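PDB 3U52: phenol hydroxylase component phN, which probably serves as the diiron-carrying oxygenase subunit of a multicomponent phenol hydroxylase, using dioxygen to hydroxylate phenol and related aromatics. Local coordinates for residues 291-300 against 321-331. Numbering follows the deposited sequence.
Sequences WSEAWEVYYE and QDVANDAKHHL
Lys328 sets CG between its own backbone N and carbonyl carbon (chi1 78°), runs extended alongside Ser292 and bends at the last torsion, which turns its ammonium toward Glu300. Trp295, whose CG lies opposite the backbone N, sends its indole across to the amide of Asn325. The lysine shows how one buried chain can be both filler and charge: Lys328 CD rests 3.6 Å from Ser292 OG, while its NZ forms a salt bridge of 2.7 Å with the syn lone pair of Glu300 OE1. Lys328 NZ also donates to Asn325 O at 3.1 Å, approaching from above the carbonyl plane. Trp295 NE1 reaches Asn325 OD1 at 2.7 Å in a nearly straight bond (173°) that keeps to the indole plane, and the carboxylate of Glu300 stacks on that same amide. In this helical diiron subunit, of the methane/phenol/alkene hydroxylase family, the contact joins helix 291-310 to the short helix 321-327 and the turn that leads on to helix 331-342; segments 291-300 and 321-327 run roughly antiparallel at 146°, with Phe266 and Phe270 of helix 254-283 packing beside them. A pi-type turn at 295-300 lets Trp295 O accept from both Tyr299 N and Glu300 N. Replacing Lys328 with a methionine would probably leave the Glu300 carboxylate without its charged mate. A water links the two segments, accepting from Trp291 NE1 at 3.0 Å and donating to Ala324 O, while Leu331 CD2 packs 3.7 Å from that indole nitrogen.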
loop_
_atom_site.group_PDB
_atom_site.type_symbol
_atom_site.label_atom_id
_atom_site.label_comp_id
_atom_site.label_asym_id
_atom_site.label_seq_id
_atom_site.Cartn_x
_atom_site.Cartn_y
_atom_site.Cartn_z
ATOM N N TRP A 291 21.087 17.728 18.596
ATOM C CA TRP A 291 22.239 17.543 17.705
ATOM C C TRP A 291 23.428 17.027 18.497
ATOM O O TRP A 291 24.175 16.143 18.062
ATOM C CB TRP A 291 22.630 18.860 17.032
ATOM C CG TRP A 291 23.981 18.759 16.347
ATOM C CD1 TRP A 291 25.140 19.291 16.762
ATOM C CD2 TRP A 291 24.266 18.066 15.117
ATOM N NE1 TRP A 291 26.163 18.977 15.875
ATOM C CE2 TRP A 291 25.640 18.228 14.852
ATOM C CE3 TRP A 291 23.489 17.312 14.224
ATOM C CZ2 TRP A 291 26.258 17.679 13.712
ATOM C CZ3 TRP A 291 24.094 16.776 13.095
ATOM C CH2 TRP A 291 25.458 16.966 12.847
ATOM N N SER A 292 23.618 17.561 19.693
ATOM C CA SER A 292 24.759 17.167 20.493
ATOM C C SER A 292 24.729 15.611 20.800
ATOM O O SER A 292 25.733 14.880 20.650
ATOM C CB SER A 292 24.705 18.009 21.770
ATOM O OG SER A 292 25.713 17.554 22.635
ATOM N N GLU A 293 23.553 15.093 21.144
ATOM C CA GLU A 293 23.380 13.656 21.378
ATOM C C GLU A 293 23.567 12.828 20.104
ATOM O O GLU A 293 24.128 11.739 20.173
ATOM C CB GLU A 293 21.974 13.356 21.945
ATOM C CG GLU A 293 21.795 13.688 23.446
ATOM C CD GLU A 293 20.333 13.769 23.893
ATOM O OE1 GLU A 293 19.419 13.940 23.045
ATOM O OE2 GLU A 293 20.093 13.654 25.125
ATOM N N ALA A 294 23.006 13.279 18.974
ATOM C CA ALA A 294 23.212 12.615 17.684
ATOM C C ALA A 294 24.691 12.571 17.271
ATOM O O ALA A 294 25.197 11.524 16.847
ATOM C CB ALA A 294 22.356 13.311 16.589
ATOM N N TRP A 295 25.396 13.693 17.388
ATOM C CA TRP A 295 26.833 13.719 17.088
ATOM C C TRP A 295 27.635 12.735 17.951
ATOM O O TRP A 295 28.522 12.001 17.460
ATOM C CB TRP A 295 27.445 15.127 17.271
ATOM C CG TRP A 295 28.839 15.183 16.761
ATOM C CD1 TRP A 295 30.009 15.172 17.522
ATOM C CD2 TRP A 295 29.267 15.259 15.385
ATOM N NE1 TRP A 295 31.120 15.227 16.678
ATOM C CE2 TRP A 295 30.697 15.271 15.381
ATOM C CE3 TRP A 295 28.587 15.297 14.141
ATOM C CZ2 TRP A 295 31.449 15.343 14.183
ATOM C CZ3 TRP A 295 29.356 15.337 12.942
ATOM C CH2 TRP A 295 30.762 15.362 12.986
ATOM N N GLU A 296 27.351 12.768 19.247
ATOM C CA GLU A 296 28.020 11.929 20.208
ATOM C C GLU A 296 27.839 10.422 19.944
ATOM O O GLU A 296 28.788 9.625 20.060
ATOM C CB GLU A 296 27.472 12.308 21.568
ATOM C CG GLU A 296 28.339 11.862 22.710
ATOM C CD GLU A 296 27.933 12.537 24.029
ATOM O OE1 GLU A 296 27.949 11.818 25.057
ATOM O OE2 GLU A 296 27.575 13.753 24.026
ATOM N N VAL A 297 26.633 10.014 19.583
ATOM C CA VAL A 297 26.380 8.612 19.304
ATOM C C VAL A 297 26.864 8.213 17.921
ATOM O O VAL A 297 27.589 7.237 17.762
ATOM C CB VAL A 297 24.867 8.306 19.475
ATOM C CG1 VAL A 297 24.532 6.840 19.055
ATOM C CG2 VAL A 297 24.481 8.595 20.930
ATOM N N TYR A 298 26.477 8.967 16.904
ATOM C CA TYR A 298 26.721 8.521 15.551
ATOM C C TYR A 298 28.132 8.797 15.080
ATOM O O TYR A 298 28.665 8.037 14.292
ATOM C CB TYR A 298 25.671 9.072 14.579
ATOM C CG TYR A 298 24.318 8.549 14.947
ATOM C CD1 TYR A 298 23.341 9.392 15.444
ATOM C CD2 TYR A 298 24.034 7.188 14.840
ATOM C CE1 TYR A 298 22.096 8.892 15.807
ATOM C CE2 TYR A 298 22.807 6.678 15.203
ATOM C CZ TYR A 298 21.842 7.529 15.686
ATOM O OH TYR A 298 20.603 7.020 16.049
ATOM N N TYR A 299 28.741 9.872 15.546
ATOM C CA TYR A 299 30.095 10.111 15.134
ATOM C C TYR A 299 31.050 9.756 16.239
ATOM O O TYR A 299 31.975 8.977 16.001
ATOM C CB TYR A 299 30.369 11.562 14.639
ATOM C CG TYR A 299 31.823 11.674 14.230
ATOM C CD1 TYR A 299 32.783 12.210 15.106
ATOM C CD2 TYR A 299 32.261 11.139 13.003
ATOM C CE1 TYR A 299 34.131 12.222 14.771
ATOM C CE2 TYR A 299 33.599 11.150 12.670
ATOM C CZ TYR A 299 34.526 11.671 13.549
ATOM O OH TYR A 299 35.862 11.706 13.142
ATOM N N GLU A 300 30.910 10.321 17.429
ATOM C CA GLU A 300 31.988 10.093 18.417
ATOM C C GLU A 300 32.120 8.588 18.800
ATOM O O GLU A 300 33.219 8.044 18.812
ATOM C CB GLU A 300 31.839 10.988 19.650
ATOM C CG GLU A 300 32.133 12.454 19.336
ATOM C CD GLU A 300 31.981 13.360 20.542
ATOM O OE1 GLU A 300 31.372 14.441 20.408
ATOM O OE2 GLU A 300 32.455 12.975 21.623
ATOM N N GLN A 321 38.727 16.776 13.992
ATOM C CA GLN A 321 37.501 16.163 14.512
ATOM C C GLN A 321 37.225 16.712 15.919
ATOM O O GLN A 321 36.074 16.859 16.268
ATOM C CB GLN A 321 37.520 14.620 14.488
ATOM C CG GLN A 321 38.379 14.007 15.557
ATOM C CD GLN A 321 38.150 12.527 15.761
ATOM O OE1 GLN A 321 37.350 11.881 15.078
ATOM N NE2 GLN A 321 38.877 11.971 16.713
ATOM N N ASP A 322 38.275 17.066 16.690
ATOM C CA ASP A 322 38.097 17.730 18.013
ATOM C C ASP A 322 37.341 19.052 17.995
ATOM O O ASP A 322 36.603 19.373 18.928
ATOM C CB ASP A 322 39.432 17.967 18.750
ATOM C CG ASP A 322 40.516 18.730 17.887
ATOM O OD1 ASP A 322 40.972 18.249 16.762
ATOM O OD2 ASP A 322 40.978 19.801 18.394
ATOM N N VAL A 323 37.583 19.837 16.950
ATOM C CA VAL A 323 36.909 21.110 16.767
ATOM C C VAL A 323 35.418 20.810 16.536
ATOM O O VAL A 323 34.564 21.515 17.059
ATOM C CB VAL A 323 37.536 21.907 15.582
ATOM C CG1 VAL A 323 36.766 23.140 15.319
ATOM C CG2 VAL A 323 39.013 22.269 15.849
ATOM N N ALA A 324 35.111 19.770 15.747
ATOM C CA ALA A 324 33.725 19.409 15.411
ATOM C C ALA A 324 33.014 18.846 16.664
ATOM O O ALA A 324 31.821 19.148 16.927
ATOM C CB ALA A 324 33.720 18.394 14.270
ATOM N N ASN A 325 33.726 18.016 17.433
ATOM C CA ASN A 325 33.155 17.464 18.719
ATOM C C ASN A 325 32.756 18.582 19.661
ATOM O O ASN A 325 31.648 18.606 20.144
ATOM C CB ASN A 325 34.114 16.486 19.416
ATOM C CG ASN A 325 34.399 15.281 18.565
ATOM O OD1 ASN A 325 33.715 15.048 17.548
ATOM N ND2 ASN A 325 35.413 14.501 18.947
ATOM N N ASP A 326 33.648 19.554 19.842
ATOM C CA ASP A 326 33.358 20.757 20.604
ATOM C C ASP A 326 32.240 21.682 20.027
ATOM O O ASP A 326 31.493 22.265 20.790
ATOM C CB ASP A 326 34.638 21.578 20.775
ATOM C CG ASP A 326 34.426 22.757 21.709
ATOM O OD1 ASP A 326 34.419 22.525 22.943
ATOM O OD2 ASP A 326 34.247 23.915 21.216
ATOM N N ALA A 327 32.102 21.785 18.691
ATOM C CA ALA A 327 31.073 22.660 18.090
ATOM C C ALA A 327 29.652 22.136 18.299
ATOM O O ALA A 327 28.685 22.869 18.106
ATOM C CB ALA A 327 31.321 22.887 16.566
ATOM N N LYS A 328 29.517 20.877 18.675
ATOM C CA LYS A 328 28.196 20.286 18.839
ATOM C C LYS A 328 27.368 21.045 19.882
ATOM O O LYS A 328 26.120 21.026 19.819
ATOM C CB LYS A 328 28.281 18.765 19.160
ATOM C CG LYS A 328 28.660 18.441 20.631
ATOM C CD LYS A 328 28.798 16.948 20.807
ATOM C CE LYS A 328 29.315 16.600 22.219
ATOM N NZ LYS A 328 30.770 16.415 22.205
ATOM N N HIS A 329 28.047 21.739 20.816
ATOM C CA HIS A 329 27.341 22.520 21.849
ATOM C C HIS A 329 26.810 23.889 21.329
ATOM O O HIS A 329 26.114 24.599 22.054
ATOM C CB HIS A 329 28.226 22.726 23.076
ATOM C CG HIS A 329 28.730 21.445 23.655
ATOM N ND1 HIS A 329 27.893 20.512 24.231
ATOM C CD2 HIS A 329 29.977 20.925 23.721
ATOM C CE1 HIS A 329 28.606 19.468 24.631
ATOM N NE2 HIS A 329 29.875 19.700 24.338
ATOM N N HIS A 330 27.176 24.241 20.089
ATOM C CA HIS A 330 26.994 25.627 19.568
ATOM C C HIS A 330 26.295 25.669 18.221
ATOM O O HIS A 330 25.505 26.575 17.937
ATOM C CB HIS A 330 28.372 26.279 19.408
ATOM C CG HIS A 330 29.041 26.607 20.716
ATOM N ND1 HIS A 330 28.624 27.642 21.527
ATOM C CD2 HIS A 330 30.077 26.024 21.358
ATOM C CE1 HIS A 330 29.387 27.691 22.604
ATOM N NE2 HIS A 330 30.281 26.725 22.521
ATOM N N LEU A 331 26.576 24.656 17.399
ATOM C CA LEU A 331 26.223 24.641 15.956
ATOM C C LEU A 331 24.771 25.004 15.611
ATOM O O LEU A 331 24.513 25.931 14.814
ATOM C CB LEU A 331 26.498 23.269 15.397
ATOM C CG LEU A 331 27.041 23.222 14.005
ATOM C CD1 LEU A 331 28.401 24.019 13.912
ATOM C CD2 LEU A 331 27.306 21.738 13.730
HETATM O O HOH W 1 29.180 18.554 15.936
#